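Local atomic coordinates of aminotransferase, class III (Deinococcus radiodurans, PDB entry 3I4J), a protein that probably acts as a pyridoxal-phosphate-dependent transaminase of class III, moving amino groups between substrates. Residues C[347-357]-C[399-409]. The protein carries 1 engineered substitution. Residues are numbered along the deposited sequence; the frame is centred on the assembly and turned at random.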
loop_
_atom_site.group_PDB
_atom_site.type_symbol
_atom_site.label_atom_id
_atom_site.label_comp_id
_atom_site.label_asym_id
_atom_site.label_seq_id
_atom_site.Cartn_x
_atom_site.Cartn_y
_atom_site.Cartn_z
ATOM N N ARG C 347 -16.842 -16.614 -20.948
ATOM C CA ARG C 347 -17.226 -15.209 -21.011
ATOM C C ARG C 347 -16.026 -14.299 -21.191
ATOM O O ARG C 347 -14.911 -14.647 -20.812
ATOM C CB ARG C 347 -17.944 -14.813 -19.718
ATOM C CG ARG C 347 -19.136 -15.678 -19.386
ATOM C CD ARG C 347 -19.806 -15.263 -18.089
ATOM N NE ARG C 347 -18.930 -15.379 -16.927
ATOM C CZ ARG C 347 -19.347 -15.747 -15.718
ATOM N NH1 ARG C 347 -20.623 -16.043 -15.517
ATOM N NH2 ARG C 347 -18.492 -15.809 -14.706
ATOM N N GLY C 348 -16.265 -13.123 -21.757
ATOM C CA GLY C 348 -15.182 -12.179 -21.943
ATOM C C GLY C 348 -15.617 -10.796 -22.377
ATOM O O GLY C 348 -16.546 -10.642 -23.171
ATOM N N THR C 349 -14.957 -9.786 -21.822
ATOM C CA THR C 349 -15.208 -8.394 -22.172
ATOM C C THR C 349 -13.794 -7.845 -22.324
ATOM O O THR C 349 -13.083 -7.686 -21.336
ATOM C CB THR C 349 -15.947 -7.624 -21.043
ATOM O OG1 THR C 349 -17.209 -8.247 -20.773
ATOM C CG2 THR C 349 -16.213 -6.196 -21.475
ATOM N N GLY C 350 -13.379 -7.574 -23.557
ATOM C CA GLY C 350 -12.022 -7.102 -23.771
ATOM C C GLY C 350 -11.092 -8.237 -23.361
ATOM O O GLY C 350 -11.352 -9.394 -23.689
ATOM N N LEU C 351 -10.022 -7.930 -22.631
ATOM C CA LEU C 351 -9.100 -8.972 -22.201
ATOM C C LEU C 351 -9.285 -9.423 -20.754
ATOM O O LEU C 351 -8.321 -9.731 -20.049
ATOM C CB LEU C 351 -7.647 -8.554 -22.457
ATOM C CG LEU C 351 -7.158 -8.838 -23.889
ATOM C CD1 LEU C 351 -5.778 -8.224 -24.117
ATOM C CD2 LEU C 351 -7.120 -10.348 -24.120
ATOM N N LEU C 352 -10.540 -9.436 -20.314
ATOM C CA LEU C 352 -10.899 -9.930 -18.992
ATOM C C LEU C 352 -11.859 -11.062 -19.352
ATOM O O LEU C 352 -12.983 -10.817 -19.791
ATOM C CB LEU C 352 -11.609 -8.855 -18.164
ATOM C CG LEU C 352 -12.142 -9.325 -16.807
ATOM C CD1 LEU C 352 -11.058 -10.087 -16.072
ATOM C CD2 LEU C 352 -12.607 -8.131 -15.984
ATOM N N LEU C 353 -11.407 -12.301 -19.199
ATOM C CA LEU C 353 -12.236 -13.443 -19.568
ATOM C C LEU C 353 -12.374 -14.452 -18.445
ATOM O O LEU C 353 -11.574 -14.470 -17.511
ATOM C CB LEU C 353 -11.652 -14.136 -20.804
ATOM C CG LEU C 353 -11.396 -13.259 -22.034
ATOM C CD1 LEU C 353 -9.954 -12.749 -22.023
ATOM C CD2 LEU C 353 -11.661 -14.065 -23.295
ATOM N N GLY C 354 -13.394 -15.300 -18.547
ATOM C CA GLY C 354 -13.611 -16.300 -17.522
ATOM C C GLY C 354 -14.118 -17.609 -18.085
ATOM O O GLY C 354 -14.804 -17.640 -19.110
ATOM N N VAL C 355 -13.759 -18.695 -17.412
ATOM C CA VAL C 355 -14.177 -20.033 -17.805
ATOM C C VAL C 355 -14.745 -20.707 -16.570
ATOM O O VAL C 355 -14.069 -20.809 -15.545
ATOM C CB VAL C 355 -12.979 -20.871 -18.329
ATOM C CG1 VAL C 355 -13.433 -22.293 -18.653
ATOM C CG2 VAL C 355 -12.389 -20.217 -19.564
ATOM N N VAL C 356 -16.001 -21.136 -16.655
ATOM C CA VAL C 356 -16.648 -21.818 -15.543
ATOM C C VAL C 356 -16.584 -23.310 -15.844
ATOM O O VAL C 356 -16.995 -23.751 -16.919
ATOM C CB VAL C 356 -18.115 -21.374 -15.400
ATOM C CG1 VAL C 356 -18.778 -22.120 -14.250
ATOM C CG2 VAL C 356 -18.174 -19.872 -15.173
ATOM N N LEU C 357 -16.062 -24.082 -14.898
ATOM C CA LEU C 357 -15.912 -25.518 -15.083
ATOM C C LEU C 357 -16.857 -26.348 -14.223
ATOM O O LEU C 357 -17.290 -25.910 -13.156
ATOM C CB LEU C 357 -14.469 -25.916 -14.776
ATOM C CG LEU C 357 -13.413 -25.188 -15.611
ATOM C CD1 LEU C 357 -12.050 -25.343 -14.962
ATOM C CD2 LEU C 357 -13.417 -25.736 -17.030
ATOM N N ASP C 399 -13.872 -23.449 -9.182
ATOM C CA ASP C 399 -14.541 -23.905 -10.393
ATOM C C ASP C 399 -14.489 -22.867 -11.514
ATOM O O ASP C 399 -15.007 -23.099 -12.605
ATOM C CB ASP C 399 -15.999 -24.260 -10.086
ATOM C CG ASP C 399 -16.656 -23.266 -9.147
ATOM O OD1 ASP C 399 -16.573 -22.049 -9.409
ATOM O OD2 ASP C 399 -17.258 -23.705 -8.144
ATOM N N HIS C 400 -13.861 -21.727 -11.240
ATOM C CA HIS C 400 -13.737 -20.653 -12.222
ATOM C C HIS C 400 -12.281 -20.377 -12.565
ATOM O O HIS C 400 -11.403 -20.472 -11.711
ATOM C CB HIS C 400 -14.357 -19.357 -11.690
ATOM C CG HIS C 400 -15.852 -19.354 -11.683
ATOM N ND1 HIS C 400 -16.598 -20.470 -11.374
ATOM C CD2 HIS C 400 -16.741 -18.354 -11.895
ATOM C CE1 HIS C 400 -17.882 -20.158 -11.394
ATOM N NE2 HIS C 400 -17.996 -18.880 -11.707
ATOM N N LEU C 401 -12.036 -20.032 -13.823
ATOM C CA LEU C 401 -10.696 -19.707 -14.285
ATOM C C LEU C 401 -10.746 -18.286 -14.837
ATOM O O LEU C 401 -11.533 -17.993 -15.736
ATOM C CB LEU C 401 -10.258 -20.682 -15.384
ATOM C CG LEU C 401 -8.860 -20.479 -15.980
ATOM C CD1 LEU C 401 -7.802 -20.564 -14.886
ATOM C CD2 LEU C 401 -8.609 -21.540 -17.039
ATOM N N LEU C 402 -9.926 -17.401 -14.282
ATOM C CA LEU C 402 -9.892 -16.018 -14.740
ATOM C C LEU C 402 -8.663 -15.821 -15.622
ATOM O O LEU C 402 -7.542 -16.107 -15.211
ATOM C CB LEU C 402 -9.853 -15.063 -13.539
ATOM C CG LEU C 402 -10.088 -13.572 -13.807
ATOM C CD1 LEU C 402 -11.427 -13.380 -14.503
ATOM C CD2 LEU C 402 -10.070 -12.800 -12.497
ATOM N N LEU C 403 -8.885 -15.345 -16.843
ATOM C CA LEU C 403 -7.794 -15.112 -17.781
ATOM C C LEU C 403 -7.718 -13.641 -18.171
ATOM O O LEU C 403 -8.722 -12.934 -18.196
ATOM C CB LEU C 403 -7.984 -15.970 -19.036
ATOM C CG LEU C 403 -7.962 -17.492 -18.856
ATOM C CD1 LEU C 403 -8.428 -18.175 -20.140
ATOM C CD2 LEU C 403 -6.556 -17.943 -18.486
ATOM N N GLY C 404 -6.514 -13.185 -18.480
ATOM C CA GLY C 404 -6.339 -11.800 -18.856
ATOM C C GLY C 404 -4.875 -11.474 -19.042
ATOM O O GLY C 404 -4.228 -10.967 -18.128
ATOM N N PRO C 405 -4.323 -11.765 -20.226
ATOM C CA PRO C 405 -2.917 -11.492 -20.523
ATOM C C PRO C 405 -2.706 -9.996 -20.756
ATOM O O PRO C 405 -3.667 -9.223 -20.798
ATOM C CB PRO C 405 -2.674 -12.320 -21.783
ATOM C CG PRO C 405 -4.001 -12.210 -22.495
ATOM C CD PRO C 405 -4.991 -12.419 -21.368
ATOM N N PRO C 406 -1.444 -9.564 -20.894
ATOM C CA PRO C 406 -1.146 -8.148 -21.124
ATOM C C PRO C 406 -1.852 -7.624 -22.371
ATOM O O PRO C 406 -1.969 -8.335 -23.372
ATOM C CB PRO C 406 0.372 -8.139 -21.275
ATOM C CG PRO C 406 0.797 -9.249 -20.361
ATOM C CD PRO C 406 -0.206 -10.336 -20.680
ATOM N N LEU C 407 -2.317 -6.380 -22.303
ATOM C CA LEU C 407 -3.019 -5.746 -23.412
ATOM C C LEU C 407 -2.150 -5.648 -24.662
ATOM O O LEU C 407 -2.652 -5.429 -25.767
ATOM C CB LEU C 407 -3.491 -4.352 -22.988
ATOM C CG LEU C 407 -4.802 -4.271 -22.197
ATOM C CD1 LEU C 407 -4.890 -5.398 -21.194
ATOM C CD2 LEU C 407 -4.921 -2.908 -21.523
ATOM N N SER C 408 -0.847 -5.818 -24.471
ATOM C CA SER C 408 0.132 -5.760 -25.554
ATOM C C SER C 408 0.406 -7.124 -26.198
ATOM O O SER C 408 1.257 -7.240 -27.081
ATOM C CB SER C 408 1.437 -5.180 -25.007
ATOM O OG SER C 408 1.767 -5.812 -23.779
ATOM N N ILE C 409 -0.307 -8.156 -25.761
ATOM C CA ILE C 409 -0.109 -9.500 -26.305
ATOM C C ILE C 409 -0.391 -9.510 -27.809
ATOM O O ILE C 409 -1.288 -8.810 -28.277
ATOM C CB ILE C 409 -1.026 -10.519 -25.592
ATOM C CG1 ILE C 409 -0.690 -11.938 -26.045
ATOM C CG2 ILE C 409 -2.493 -10.189 -25.868
ATOM C CD1 ILE C 409 -1.354 -13.007 -25.199
#
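V356 lies under the H400 ring, its CG2 meeting one face 3.8 Å from the ring centroid and 17° off the normal, a CH-pi contact. Its other methyl, CG1, anti to the V356 backbone N (chi1 179°), touches H400 CE1 at 3.6 Å. The two residues are a non-hydrogen-bonded pair whose side chains run side by side. The same CG2 also meets a face of the R347 guanidinium, whose plane stands 64° from the imidazole; R347 NH2 forms a salt bridge to D204 OD1 and a hydrogen bond to A205 O, and H400 NE2 makes a weak hydrogen bond to D204. An alanine in place of H400 would probably leave V356 CG2 without its aromatic face and D204 without that weak bond.

On the opposite face, V355 and L401 meet CB to CB at 4.0 Å. Here L353 packs on helix 318-339, L401 on helix 411-428, and L403 on both. Between these faces the antiparallel strands pair through L353 with L403 and V355 with L401, and the bond from L357 N to D399 O is short, 2.7 Å. Further along, L351 sends CD2 crosswise to the P405 ring, while CD1 touches L407 and I409 CG2. The three-stranded antiparallel sheet therefore has an apolar face packed against two helices and another where R347 and H400 converge on D204.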